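Local atomic coordinates of AvmM (Streptomyces sp. NBRC 109436, PDB entry 7FE6), a protein that catalyses macrocyclization in alchivemycin A biosynthesis, through a dehydration and Michael-type addition. Residues D70-R74 with E75-L79; Q89-P93 with A94-D98. All blocks are in the same frame, centred on the assembly; numbering follows the deposited sequence.

Interaction 1: residues D70-R74 with E75-L79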
loop_
_atom_site.group_PDB
_atom_site.type_symbol
_atom_site.label_atom_id
_atom_site.label_comp_id
_atom_site.label_asym_id
_atom_site.label_seq_id
_atom_site.Cartn_x
_atom_site.Cartn_y
_atom_site.Cartn_z
ATOM N N ASP A 70 -4.585 -20.788 -18.454
ATOM C CA ASP A 70 -3.497 -20.302 -19.295
ATOM C C ASP A 70 -3.979 -19.772 -20.643
ATOM O O ASP A 70 -3.153 -19.545 -21.541
ATOM C CB ASP A 70 -2.438 -21.384 -19.509
ATOM C CG ASP A 70 -3.008 -22.652 -20.074
ATOM O OD1 ASP A 70 -4.069 -22.604 -20.740
ATOM O OD2 ASP A 70 -2.368 -23.704 -19.870
ATOM N N ASP A 71 -5.281 -19.518 -20.792
ATOM C CA ASP A 71 -5.840 -19.024 -22.044
ATOM C C ASP A 71 -5.909 -17.500 -22.139
ATOM O O ASP A 71 -6.267 -16.987 -23.200
ATOM C CB ASP A 71 -7.242 -19.595 -22.247
ATOM C CG ASP A 71 -8.114 -19.442 -21.007
ATOM O OD1 ASP A 71 -7.560 -19.335 -19.888
ATOM O OD2 ASP A 71 -9.354 -19.411 -21.155
ATOM N N LEU A 72 -5.612 -16.761 -21.073
ATOM C CA LEU A 72 -5.649 -15.302 -21.152
ATOM C C LEU A 72 -4.655 -14.767 -22.188
ATOM O O LEU A 72 -3.519 -15.242 -22.293
ATOM C CB LEU A 72 -5.364 -14.693 -19.771
ATOM C CG LEU A 72 -5.218 -13.171 -19.624
ATOM C CD1 LEU A 72 -6.545 -12.479 -19.896
ATOM C CD2 LEU A 72 -4.689 -12.785 -18.231
ATOM N N ARG A 73 -5.102 -13.811 -22.998
ATOM C CA ARG A 73 -4.227 -13.105 -23.933
ATOM C C ARG A 73 -4.408 -11.599 -23.774
ATOM O O ARG A 73 -5.362 -11.137 -23.147
ATOM C CB ARG A 73 -4.511 -13.523 -25.383
ATOM C CG ARG A 73 -4.299 -14.994 -25.611
ATOM C CD ARG A 73 -2.839 -15.406 -25.421
ATOM N NE ARG A 73 -2.686 -16.844 -25.652
ATOM C CZ ARG A 73 -2.646 -17.757 -24.684
ATOM N NH1 ARG A 73 -2.703 -17.377 -23.401
ATOM N NH2 ARG A 73 -2.531 -19.045 -24.996
ATOM N N ARG A 74 -3.511 -10.826 -24.403
ATOM C CA ARG A 74 -3.599 -9.364 -24.346
ATOM C C ARG A 74 -4.964 -8.867 -24.810
ATOM O O ARG A 74 -5.501 -7.885 -24.269
ATOM C CB ARG A 74 -2.480 -8.736 -25.193
ATOM C CG ARG A 74 -2.578 -7.216 -25.365
ATOM C CD ARG A 74 -2.561 -6.459 -24.027
ATOM N NE ARG A 74 -2.647 -5.015 -24.227
ATOM C CZ ARG A 74 -3.787 -4.342 -24.372
ATOM N NH1 ARG A 74 -4.950 -4.986 -24.334
ATOM N NH2 ARG A 74 -3.768 -3.023 -24.562
ATOM N N GLU A 75 -5.521 -9.536 -25.826
ATOM C CA GLU A 75 -6.799 -9.209 -26.447
ATOM C C GLU A 75 -8.004 -9.369 -25.526
ATOM O O GLU A 75 -9.053 -8.784 -25.812
ATOM C CB GLU A 75 -7.000 -10.103 -27.689
ATOM C CG GLU A 75 -6.045 -9.822 -28.867
ATOM C CD GLU A 75 -4.584 -10.160 -28.558
ATOM O OE1 GLU A 75 -4.324 -11.314 -28.127
ATOM O OE2 GLU A 75 -3.705 -9.255 -28.722
ATOM N N ASP A 76 -7.894 -10.124 -24.432
ATOM C CA ASP A 76 -9.060 -10.412 -23.594
ATOM C C ASP A 76 -9.388 -9.279 -22.631
ATOM O O ASP A 76 -10.328 -9.406 -21.827
ATOM C CB ASP A 76 -8.850 -11.689 -22.778
ATOM C CG ASP A 76 -8.745 -12.914 -23.636
ATOM O OD1 ASP A 76 -9.572 -13.059 -24.565
ATOM O OD2 ASP A 76 -7.814 -13.717 -23.382
ATOM N N PHE A 77 -8.607 -8.206 -22.657
ATOM C CA PHE A 77 -8.863 -7.062 -21.810
ATOM C C PHE A 77 -8.538 -5.778 -22.564
ATOM O O PHE A 77 -7.828 -5.772 -23.573
ATOM C CB PHE A 77 -8.081 -7.169 -20.495
ATOM C CG PHE A 77 -6.584 -7.354 -20.655
ATOM C CD1 PHE A 77 -5.728 -6.254 -20.681
ATOM C CD2 PHE A 77 -6.027 -8.628 -20.706
ATOM C CE1 PHE A 77 -4.357 -6.426 -20.790
ATOM C CE2 PHE A 77 -4.652 -8.796 -20.811
ATOM C CZ PHE A 77 -3.816 -7.687 -20.845
ATOM N N LYS A 78 -9.121 -4.694 -22.081
ATOM C CA LYS A 78 -8.827 -3.365 -22.581
ATOM C C LYS A 78 -8.014 -2.615 -21.539
ATOM O O LYS A 78 -8.278 -2.719 -20.334
ATOM C CB LYS A 78 -10.103 -2.602 -22.915
ATOM C CG LYS A 78 -10.788 -3.131 -24.122
ATOM C CD LYS A 78 -11.981 -2.298 -24.468
ATOM C CE LYS A 78 -12.694 -2.910 -25.643
ATOM N NZ LYS A 78 -11.872 -2.894 -26.897
ATOM N N LEU A 79 -7.014 -1.870 -22.014
ATOM C CA LEU A 79 -6.021 -1.259 -21.140
ATOM C C LEU A 79 -5.685 0.128 -21.665
ATOM O O LEU A 79 -5.172 0.260 -22.779
ATOM C CB LEU A 79 -4.758 -2.124 -21.059
ATOM C CG LEU A 79 -4.032 -2.223 -19.706
ATOM C CD1 LEU A 79 -2.603 -2.726 -19.894
ATOM C CD2 LEU A 79 -4.049 -0.923 -18.950
HETATM O O HOH W 1 -6.979 -2.314 -25.078
#
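Leu72 and Asp76 meet where a loop tightens into a short 3-10 turn, their side chains running past each other in opposite directions. Leu72 CD1 lies 3.8 Å from Asp76 CB and comes up to the edge of the Phe77 ring, on the buried side shared with Ile64 and Phe66. Next along the chain, Arg73 is held by its backbone at both polar atoms. Its N donates to Asp76 OD2 (2.7 Å, 156°), reaching the anti side of that oxygen some way out of the carboxylate plane, while its O accepts from Asp76 N at 3.0 Å. Because Asp76 OD1 is salt-bridged to Arg145, both carboxylate oxygens are engaged, which would be expected to stabilise the charged form. Arg74 follows with its carbonyl O 3.5 Å above the Phe77 ring plane, over the centre. The Phe77 torsion that sets CG between its own N and carbonyl carbon (chi1 55°) folds the ring back under the turn in this way. Arg74 CD then passes 3.6 Å from Phe77 CZ, carrying the guanidinium nearly parallel to the ring; Leu79 CB covers one guanidinium face, and NE bonds to Gln91. Asp76 N to Arg73 O is the i+3 bond of a 3-10 turn, and the return bond resembles one limb of a capping box, the other limb lacking a side-chain acceptor on Arg73; the turn leads into strand 77-83 of the antiparallel sheet.

Interaction 2: residues Q89-P93 with A94-D98; sequences QEQDP and AKCWD
Gln91 and Cys96 form the close-packed side of this turn, Asp92 and Lys95 its looser, solvent-facing side. On the packed side, Cys96 SG sits beyond the end of the Gln91 amide, 3.4 Å from Gln91 OE1 and almost as near the amide nitrogen, while Cys96 CB presses to 3.3 Å from Pro93 O. Gln91 reaches this place with CG anti to its backbone N (chi1 -164°) and a bend at the next bond that turns the amide back under the loop. Its NE2 makes a weak, strongly bent bond to Lys95 O (120°); further partners lie outside the turn, Gln112 O for NE2 and Arg74 NE for OE1, which holds both polar atoms of the amide and limits its rotation.

Between the two sides runs the backbone of the turn, with Pro93 and Ala94 at its corners: Lys95 N donates to Asp92 O at 2.8 Å, closing a beta turn. Asp92 OD1 also accepts from Ala94 N (3.0 Å), met from above the carboxylate plane, which makes the same residue the head of an Asx turn. On the outer side, Asp92 OD2 takes the Lys95 ammonium at 2.9 Å, on its anti side and close to the carboxylate plane; a final bend in the lysine chain brings NZ round to it. The aspartate thus divides its labour, one oxygen shaping the backbone and the other pairing with a charge. Since this salt bridge lies at the surface, solvent probably weakens it, whereas the neutral Gln91 amide suits the buried side and asks for hydrogen bonds, not a counter-charge.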
loop_
_atom_site.group_PDB
_atom_site.type_symbol
_atom_site.label_atom_id
_atom_site.label_comp_id
_atom_site.label_asym_id
_atom_site.label_seq_id
_atom_site.Cartn_x
_atom_site.Cartn_y
_atom_site.Cartn_z
ATOM N N GLN A 89 -3.893 7.322 -23.271
ATOM C CA GLN A 89 -3.636 6.587 -24.506
ATOM C C GLN A 89 -4.006 5.136 -24.275
ATOM O O GLN A 89 -4.081 4.663 -23.136
ATOM C CB GLN A 89 -2.174 6.666 -24.958
ATOM C CG GLN A 89 -1.238 6.177 -23.866
ATOM C CD GLN A 89 0.203 6.267 -24.227
ATOM O OE1 GLN A 89 0.625 5.779 -25.272
ATOM N NE2 GLN A 89 0.978 6.880 -23.365
ATOM N N GLU A 90 -4.253 4.442 -25.376
ATOM C CA GLU A 90 -4.482 3.013 -25.305
ATOM C C GLU A 90 -3.145 2.297 -25.293
ATOM O O GLU A 90 -2.257 2.614 -26.089
ATOM C CB GLU A 90 -5.311 2.536 -26.483
ATOM C CG GLU A 90 -5.806 1.146 -26.254
ATOM C CD GLU A 90 -6.732 0.674 -27.348
ATOM O OE1 GLU A 90 -6.793 1.355 -28.412
ATOM O OE2 GLU A 90 -7.404 -0.369 -27.125
ATOM N N GLN A 91 -2.988 1.352 -24.378
ATOM C CA GLN A 91 -1.757 0.582 -24.339
ATOM C C GLN A 91 -1.602 -0.188 -25.650
ATOM O O GLN A 91 -2.575 -0.701 -26.205
ATOM C CB GLN A 91 -1.764 -0.365 -23.137
ATOM C CG GLN A 91 -0.394 -0.922 -22.771
ATOM C CD GLN A 91 0.075 -1.991 -23.748
ATOM O OE1 GLN A 91 -0.745 -2.669 -24.383
ATOM N NE2 GLN A 91 1.398 -2.148 -23.877
ATOM N N ASP A 92 -0.364 -0.252 -26.142
ATOM C CA ASP A 92 -0.042 -0.806 -27.457
ATOM C C ASP A 92 0.157 -2.320 -27.366
ATOM O O ASP A 92 1.101 -2.769 -26.703
ATOM C CB ASP A 92 1.210 -0.121 -27.983
ATOM C CG ASP A 92 1.533 -0.468 -29.428
ATOM O OD1 ASP A 92 0.969 -1.441 -29.995
ATOM O OD2 ASP A 92 2.337 0.300 -30.018
ATOM N N PRO A 93 -0.675 -3.136 -28.021
ATOM C CA PRO A 93 -0.474 -4.597 -27.923
ATOM C C PRO A 93 0.906 -5.026 -28.388
ATOM O O PRO A 93 1.444 -6.022 -27.884
ATOM C CB PRO A 93 -1.577 -5.176 -28.824
ATOM C CG PRO A 93 -2.564 -4.076 -29.009
ATOM C CD PRO A 93 -1.791 -2.785 -28.916
ATOM N N ALA A 94 1.474 -4.309 -29.368
ATOM C CA ALA A 94 2.830 -4.563 -29.841
ATOM C C ALA A 94 3.900 -4.196 -28.814
ATOM O O ALA A 94 5.024 -4.700 -28.910
ATOM C CB ALA A 94 3.083 -3.795 -31.136
ATOM N N LYS A 95 3.587 -3.347 -27.841
ATOM C CA LYS A 95 4.502 -3.088 -26.726
ATOM C C LYS A 95 4.120 -3.946 -25.528
ATOM O O LYS A 95 3.978 -3.483 -24.395
ATOM C CB LYS A 95 4.533 -1.606 -26.353
ATOM C CG LYS A 95 5.073 -0.655 -27.412
ATOM C CD LYS A 95 5.324 0.751 -26.832
ATOM C CE LYS A 95 5.487 1.820 -27.911
ATOM N NZ LYS A 95 4.264 2.008 -28.752
ATOM N N CYS A 96 3.932 -5.230 -25.812
ATOM C CA CYS A 96 3.693 -6.243 -24.801
ATOM C C CYS A 96 4.665 -7.383 -25.040
ATOM O O CYS A 96 5.185 -7.557 -26.147
ATOM C CB CYS A 96 2.264 -6.796 -24.829
ATOM S SG CYS A 96 0.968 -5.592 -24.475
ATOM N N TRP A 97 4.979 -8.089 -23.960
ATOM C CA TRP A 97 5.682 -9.349 -24.074
ATOM C C TRP A 97 4.695 -10.427 -24.512
ATOM O O TRP A 97 3.481 -10.300 -24.335
ATOM C CB TRP A 97 6.347 -9.695 -22.743
ATOM C CG TRP A 97 7.483 -10.644 -22.844
ATOM C CD1 TRP A 97 8.093 -11.081 -23.977
ATOM C CD2 TRP A 97 8.162 -11.278 -21.754
ATOM N NE1 TRP A 97 9.107 -11.957 -23.669
ATOM C CE2 TRP A 97 9.171 -12.095 -22.308
ATOM C CE3 TRP A 97 8.009 -11.245 -20.361
ATOM C CZ2 TRP A 97 10.028 -12.865 -21.520
ATOM C CZ3 TRP A 97 8.861 -12.010 -19.581
ATOM C CH2 TRP A 97 9.861 -12.810 -20.165
ATOM N N ASP A 98 5.224 -11.472 -25.135
ATOM C CA ASP A 98 4.404 -12.617 -25.493
ATOM C C ASP A 98 3.961 -13.359 -24.234
ATOM O O ASP A 98 4.658 -13.321 -23.211
ATOM C CB ASP A 98 5.161 -13.569 -26.410
ATOM C CG ASP A 98 5.210 -13.078 -27.830
ATOM O OD1 ASP A 98 4.342 -12.266 -28.202
ATOM O OD2 ASP A 98 6.077 -13.539 -28.590
#

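Overall arrangement
Interactions 1 and 2 follow one another along the chain, and their centres lie about 11 Å apart on the same side of the protein. They are joined through neighbouring strands 77-83 and 89-90, where Leu79 O and Gln91 N stand 2.9 Å apart in a probable hydrogen bond. A second tie is made by side chains: Arg74 NE approaches Gln91 OE1 to 3.0 Å, and Arg74 CD packs 3.7 Å from Cys96 SG. Arg74 therefore serves both turns, reaching from the turn before strand 77-83 to the loop after strand 89-90. The residues seen lining the alchivemycin A pocket, Arg50, Val133 and Glu134, belong to neither contact.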